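Local coordinates for glycosylation Associate Protein 2 (Streptococcus agalactiae serotype V, PDB 6OYC) that probably acts within the accessory Sec system, as part of the Gap123 complex, in the glycosylation and secretion of serine-rich repeat adhesins, at residues 121-127 against 182-186; 176-182 against 234-240. All coordinates share one frame; numbering follows the deposited sequence.

Contact 1 (121-127 against 182-186)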
loop_
_atom_site.group_PDB
_atom_site.type_symbol
_atom_site.label_atom_id
_atom_site.label_comp_id
_atom_site.label_asym_id
_atom_site.label_seq_id
_atom_site.Cartn_x
_atom_site.Cartn_y
_atom_site.Cartn_z
ATOM N N GLN B 121 11.188 17.356 1.067
ATOM C CA GLN B 121 10.463 16.129 1.403
ATOM C C GLN B 121 9.661 16.285 2.693
ATOM O O GLN B 121 8.517 15.829 2.785
ATOM C CB GLN B 121 11.434 14.958 1.536
ATOM C CG GLN B 121 12.098 14.530 0.241
ATOM C CD GLN B 121 13.196 13.486 0.482
ATOM O OE1 GLN B 121 14.077 13.674 1.318
ATOM N NE2 GLN B 121 13.131 12.385 -0.241
ATOM N N PHE B 122 10.263 16.886 3.718
ATOM C CA PHE B 122 9.497 17.244 4.910
ATOM C C PHE B 122 8.278 18.080 4.520
ATOM O O PHE B 122 7.128 17.747 4.860
ATOM C CB PHE B 122 10.384 18.025 5.895
ATOM C CG PHE B 122 11.360 17.175 6.674
ATOM C CD1 PHE B 122 11.373 15.786 6.544
ATOM C CD2 PHE B 122 12.256 17.773 7.563
ATOM C CE1 PHE B 122 12.281 15.006 7.294
ATOM C CE2 PHE B 122 13.166 17.010 8.305
ATOM C CZ PHE B 122 13.183 15.631 8.165
ATOM N N TYR B 123 8.520 19.162 3.771
ATOM C CA TYR B 123 7.465 20.122 3.452
ATOM C C TYR B 123 6.271 19.451 2.775
ATOM O O TYR B 123 5.119 19.794 3.051
ATOM C CB TYR B 123 8.023 21.225 2.554
ATOM C CG TYR B 123 7.142 22.452 2.489
ATOM C CD1 TYR B 123 6.686 23.053 3.655
ATOM C CD2 TYR B 123 6.771 23.015 1.272
ATOM C CE1 TYR B 123 5.895 24.169 3.624
ATOM C CE2 TYR B 123 5.967 24.153 1.231
ATOM C CZ TYR B 123 5.533 24.715 2.419
ATOM O OH TYR B 123 4.738 25.825 2.427
ATOM N N LYS B 124 6.512 18.487 1.895
ATOM C CA LYS B 124 5.408 17.970 1.097
ATOM C C LYS B 124 5.150 16.489 1.310
ATOM O O LYS B 124 4.265 15.935 0.646
ATOM C CB LYS B 124 5.647 18.281 -0.387
ATOM C CG LYS B 124 5.542 19.804 -0.669
ATOM C CD LYS B 124 5.154 20.112 -2.111
ATOM C CE LYS B 124 5.050 21.628 -2.345
ATOM N NZ LYS B 124 4.775 21.970 -3.796
ATOM N N GLY B 125 5.855 15.845 2.253
ATOM C CA GLY B 125 5.766 14.403 2.391
ATOM C C GLY B 125 5.350 13.888 3.753
ATOM O O GLY B 125 5.319 12.672 3.951
ATOM N N LEU B 126 5.007 14.778 4.690
ATOM C CA LEU B 126 4.735 14.391 6.073
ATOM C C LEU B 126 3.258 14.529 6.432
ATOM O O LEU B 126 2.906 14.561 7.611
ATOM C CB LEU B 126 5.607 15.208 7.031
ATOM C CG LEU B 126 7.126 14.922 7.010
ATOM C CD1 LEU B 126 7.953 15.859 7.911
ATOM C CD2 LEU B 126 7.389 13.469 7.386
ATOM N N PHE B 127 2.387 14.620 5.434
ATOM C CA PHE B 127 0.961 14.752 5.699
ATOM C C PHE B 127 0.409 13.470 6.325
ATOM O O PHE B 127 0.948 12.372 6.143
ATOM C CB PHE B 127 0.192 15.089 4.401
ATOM C CG PHE B 127 0.406 14.082 3.274
ATOM C CD1 PHE B 127 1.473 14.220 2.388
ATOM C CD2 PHE B 127 -0.447 12.987 3.122
ATOM C CE1 PHE B 127 1.680 13.294 1.361
ATOM C CE2 PHE B 127 -0.242 12.041 2.105
ATOM C CZ PHE B 127 0.826 12.200 1.224
ATOM N N SER B 182 -0.919 21.536 -4.271
ATOM C CA SER B 182 0.311 22.266 -4.032
ATOM C C SER B 182 0.977 21.871 -2.715
ATOM O O SER B 182 2.096 22.319 -2.444
ATOM C CB SER B 182 0.038 23.772 -4.050
ATOM O OG SER B 182 -1.101 24.064 -3.261
ATOM N N ASP B 183 0.342 21.016 -1.909
ATOM C CA ASP B 183 0.827 20.732 -0.559
ATOM C C ASP B 183 1.565 19.407 -0.412
ATOM O O ASP B 183 2.261 19.228 0.593
ATOM C CB ASP B 183 -0.328 20.770 0.431
ATOM C CG ASP B 183 -0.965 22.132 0.495
ATOM O OD1 ASP B 183 -0.239 23.149 0.564
ATOM O OD2 ASP B 183 -2.190 22.185 0.450
ATOM N N PHE B 184 1.448 18.486 -1.374
ATOM C CA PHE B 184 2.208 17.244 -1.348
ATOM C C PHE B 184 2.618 16.880 -2.770
ATOM O O PHE B 184 2.268 17.565 -3.734
ATOM C CB PHE B 184 1.419 16.103 -0.683
ATOM C CG PHE B 184 -0.046 16.051 -1.053
ATOM C CD1 PHE B 184 -0.455 15.543 -2.277
ATOM C CD2 PHE B 184 -1.017 16.495 -0.162
ATOM C CE1 PHE B 184 -1.818 15.479 -2.612
ATOM C CE2 PHE B 184 -2.356 16.441 -0.486
ATOM C CZ PHE B 184 -2.760 15.930 -1.716
ATOM N N TYR B 185 3.391 15.805 -2.896
ATOM C CA TYR B 185 3.747 15.292 -4.209
ATOM C C TYR B 185 2.527 14.663 -4.858
ATOM O O TYR B 185 1.664 14.086 -4.184
ATOM C CB TYR B 185 4.869 14.264 -4.104
ATOM C CG TYR B 185 6.147 14.843 -3.589
ATOM C CD1 TYR B 185 6.394 14.934 -2.216
ATOM C CD2 TYR B 185 7.098 15.340 -4.467
ATOM C CE1 TYR B 185 7.575 15.492 -1.737
ATOM C CE2 TYR B 185 8.272 15.905 -4.008
ATOM C CZ TYR B 185 8.507 15.975 -2.640
ATOM O OH TYR B 185 9.686 16.515 -2.190
ATOM N N ASN B 186 2.449 14.795 -6.178
ATOM C CA ASN B 186 1.370 14.206 -6.960
ATOM C C ASN B 186 1.969 13.060 -7.750
ATOM O O ASN B 186 2.761 13.281 -8.672
ATOM C CB ASN B 186 0.716 15.237 -7.871
ATOM C CG ASN B 186 0.115 16.380 -7.088
ATOM O OD1 ASN B 186 -1.037 16.315 -6.669
ATOM N ND2 ASN B 186 0.913 17.422 -6.850
HETATM O O HOH W 1 2.783 20.027 -4.838
#
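Lys124 lays its whole side chain along the turn 182-184, and its ammonium end meets the carbonyl of Ser182. The bond, Lys124 NZ to Ser182 O at 3.0 Å, is weak in geometry. A bound water also accepts from NZ and lies 2.7 Å from Phe184 O, to which it can donate, though it has more acceptors in reach than protons. With CG anti to the carbonyl carbon (chi1 -69°) and the chain extended beyond it, the lysine reaches past Asp183 to Glu233 and Asp235, with which NZ forms salt bridges. Backbone carbonyls add two CA-H...O contacts where the segments pass closest: Asp183 O faces Lys124 CA at 3.4 Å, and Lys124 O faces Phe184 CA at 3.1 Å.

Apolar contacts flank the polar ones. Phe127 CE1 touches Phe184 CB at 3.5 Å; the two rings lie obliquely, planes 45° apart, with Phe184 CD2 over the rim of one Phe127 face. Arg263 makes a cation-pi contact with Phe127. Tyr185 CE1 packs obliquely on Lys124 CB at 3.6 Å, while its hydroxyl OH lies 3.7 Å from Gln121 N, in contact only; the side-chain NE2 of Gln121 is held by Gly264 O. The end of helix 115-125 is thus joined to the start of strand 185-195, and a largely buried ammonium shared among carboxylates, carbonyl and water implies a lysine that probably stays charged.

Contact 2 (176-182 against 234-240)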
loop_
_atom_site.group_PDB
_atom_site.type_symbol
_atom_site.label_atom_id
_atom_site.label_comp_id
_atom_site.label_asym_id
_atom_site.label_seq_id
_atom_site.Cartn_x
_atom_site.Cartn_y
_atom_site.Cartn_z
ATOM N N TYR B 176 -10.988 13.118 -18.241
ATOM C CA TYR B 176 -11.170 13.826 -16.979
ATOM C C TYR B 176 -9.864 14.396 -16.444
ATOM O O TYR B 176 -8.768 14.011 -16.855
ATOM C CB TYR B 176 -11.807 12.911 -15.931
ATOM C CG TYR B 176 -13.239 12.631 -16.276
ATOM C CD1 TYR B 176 -14.236 13.540 -15.951
ATOM C CD2 TYR B 176 -13.594 11.478 -16.974
ATOM C CE1 TYR B 176 -15.554 13.295 -16.284
ATOM C CE2 TYR B 176 -14.909 11.229 -17.310
ATOM C CZ TYR B 176 -15.887 12.141 -16.970
ATOM O OH TYR B 176 -17.205 11.892 -17.318
ATOM N N ASN B 177 -9.996 15.320 -15.504
ATOM C CA ASN B 177 -8.837 15.961 -14.908
ATOM C C ASN B 177 -8.516 15.341 -13.559
ATOM O O ASN B 177 -9.393 14.825 -12.858
ATOM C CB ASN B 177 -9.070 17.463 -14.765
ATOM C CG ASN B 177 -9.333 18.125 -16.114
ATOM O OD1 ASN B 177 -10.421 18.650 -16.366
ATOM N ND2 ASN B 177 -8.341 18.068 -17.000
ATOM N N ILE B 178 -7.243 15.404 -13.202
ATOM C CA ILE B 178 -6.710 14.828 -11.975
ATOM C C ILE B 178 -6.408 15.971 -11.017
ATOM O O ILE B 178 -5.588 16.839 -11.349
ATOM C CB ILE B 178 -5.446 14.011 -12.251
ATOM C CG1 ILE B 178 -5.739 12.922 -13.276
ATOM C CG2 ILE B 178 -4.932 13.400 -10.972
ATOM C CD1 ILE B 178 -4.512 12.145 -13.682
ATOM N N PRO B 179 -7.025 16.010 -9.837
ATOM C CA PRO B 179 -6.698 17.051 -8.857
ATOM C C PRO B 179 -5.205 17.079 -8.565
ATOM O O PRO B 179 -4.582 16.050 -8.322
ATOM C CB PRO B 179 -7.498 16.633 -7.615
ATOM C CG PRO B 179 -8.579 15.712 -8.139
ATOM C CD PRO B 179 -7.949 14.998 -9.297
ATOM N N PHE B 180 -4.632 18.267 -8.608
ATOM C CA PHE B 180 -3.214 18.465 -8.378
ATOM C C PHE B 180 -3.057 19.369 -7.169
ATOM O O PHE B 180 -3.539 20.504 -7.172
ATOM C CB PHE B 180 -2.551 19.083 -9.611
ATOM C CG PHE B 180 -1.067 19.247 -9.490
ATOM C CD1 PHE B 180 -0.528 20.338 -8.822
ATOM C CD2 PHE B 180 -0.211 18.312 -10.056
ATOM C CE1 PHE B 180 0.833 20.494 -8.713
ATOM C CE2 PHE B 180 1.154 18.466 -9.962
ATOM C CZ PHE B 180 1.680 19.559 -9.292
ATOM N N SER B 181 -2.380 18.874 -6.147
ATOM C CA SER B 181 -2.219 19.614 -4.912
ATOM C C SER B 181 -0.902 20.377 -4.910
ATOM O O SER B 181 0.109 19.934 -5.465
ATOM C CB SER B 181 -2.269 18.660 -3.717
ATOM O OG SER B 181 -1.899 19.314 -2.508
ATOM N N SER B 182 -0.919 21.536 -4.271
ATOM C CA SER B 182 0.311 22.266 -4.032
ATOM C C SER B 182 0.977 21.871 -2.715
ATOM O O SER B 182 2.096 22.319 -2.444
ATOM C CB SER B 182 0.038 23.772 -4.050
ATOM O OG SER B 182 -1.101 24.064 -3.261
ATOM N N SER B 234 4.464 21.115 -7.417
ATOM C CA SER B 234 4.529 22.529 -7.746
ATOM C C SER B 234 3.734 23.295 -6.710
ATOM O O SER B 234 2.822 22.754 -6.086
ATOM C CB SER B 234 3.969 22.821 -9.151
ATOM O OG SER B 234 3.718 24.203 -9.312
ATOM N N ASP B 235 4.062 24.566 -6.539
ATOM C CA ASP B 235 3.288 25.339 -5.582
ATOM C C ASP B 235 2.013 25.923 -6.177
ATOM O O ASP B 235 1.258 26.583 -5.456
ATOM C CB ASP B 235 4.146 26.429 -4.956
ATOM C CG ASP B 235 5.290 25.849 -4.100
ATOM O OD1 ASP B 235 6.341 26.518 -3.974
ATOM O OD2 ASP B 235 5.121 24.734 -3.541
ATOM N N ILE B 236 1.722 25.635 -7.435
ATOM C CA ILE B 236 0.466 26.021 -8.060
ATOM C C ILE B 236 -0.540 24.897 -7.880
ATOM O O ILE B 236 -0.230 23.727 -8.126
ATOM C CB ILE B 236 0.672 26.328 -9.548
ATOM C CG1 ILE B 236 1.524 27.587 -9.708
ATOM C CG2 ILE B 236 -0.659 26.471 -10.231
ATOM C CD1 ILE B 236 2.487 27.533 -10.905
ATOM N N SER B 237 -1.739 25.247 -7.452
ATOM C CA SER B 237 -2.827 24.296 -7.306
ATOM C C SER B 237 -3.722 24.309 -8.555
ATOM O O SER B 237 -3.984 25.369 -9.140
ATOM C CB SER B 237 -3.627 24.655 -6.052
ATOM O OG SER B 237 -4.466 23.593 -5.662
ATOM N N GLY B 238 -4.191 23.131 -8.962
ATOM C CA GLY B 238 -5.098 23.031 -10.095
ATOM C C GLY B 238 -5.525 21.615 -10.430
ATOM O O GLY B 238 -5.801 20.813 -9.530
ATOM N N SER B 239 -5.592 21.283 -11.721
ATOM C CA SER B 239 -5.849 19.905 -12.108
ATOM C C SER B 239 -5.079 19.597 -13.379
ATOM O O SER B 239 -4.623 20.500 -14.092
ATOM C CB SER B 239 -7.343 19.620 -12.297
ATOM O OG SER B 239 -7.926 20.473 -13.258
ATOM N N LEU B 240 -4.920 18.305 -13.642
ATOM C CA LEU B 240 -4.096 17.823 -14.736
ATOM C C LEU B 240 -4.957 17.366 -15.905
ATOM O O LEU B 240 -5.970 16.692 -15.714
ATOM C CB LEU B 240 -3.233 16.648 -14.289
ATOM C CG LEU B 240 -2.236 16.881 -13.169
ATOM C CD1 LEU B 240 -1.433 15.594 -12.946
ATOM C CD2 LEU B 240 -1.338 18.081 -13.516
HETATM O O HOH W 1 2.783 20.027 -4.838
HETATM O O HOH W 2 -3.599 22.443 -3.552
HETATM O O HOH W 3 3.057 24.834 -1.357
#
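Phe180 and Leu240 close the packed side of this strand pair, Phe180 CD2 resting on Leu240 CD2 at 3.6 Å. Phe180 CG, anti to the backbone N (chi1 -177°), turns the ring so that its edge meets Ile236 O and Ser234 N. Ile178 completes the same face by meeting Leu240 CB, and Leu188 of strand 185-195 packs against both Ile178 and Leu240.

Strands 168-180 and 238-247 are antiparallel neighbours in a five-stranded sheet. Ile178 with Leu240 and Phe180 with Gly238 are hydrogen-bonded pairs, and Pro179 with Ser239 is the non-hydrogen-bonded pair between them. Leu240 N gives to Ile178 O at 2.8 Å, and Gly238 N to Phe180 O almost straight at 171°. Leu240 O accepts twice: Ile178 N comes in the carbonyl plane on a lone pair, whereas Asn177 ND2, at 3.0 Å, approaches from above that plane.

On the opposite face Pro179 and Ser239 barely meet, and Asn177 marks an exposed end. Beyond Phe180 the segments stay close, Ser182 CB 3.4 Å from Asp235 O, but direct backbone bonds give way to water. One water accepts from Ser182 N and lies 2.6 Å from Ser237 OG; another donates to both Ser182 O and Asp235 OD2, the carboxylate also being salt-bridged to Lys124. Ser234 OG, accepting from Ile236 N at 3.1 Å, forms an ST turn at the start of 234-240.

In the fold
Contacts 1 and 2 share Ser182, in the connection between strands 168-180 and 185-195, and their segments alternate along the chain, with centres about 13 Å apart. Both are partly buried, but they join different things: contact 2 pairs two strands of one sheet by regular backbone bonds over an apolar face, while contact 1 sets a helix end against a turn through a lysine, carbonyls and aromatic rings. Lys124 of contact 1 ties them directly, its NZ forming a salt bridge with Asp235 OD2 of contact 2 at 2.8 Å. Asn186 probably hydrogen-bonds to Ser181 N, and one water serves both contacts. Contact 2 lies farther from the chain's centre.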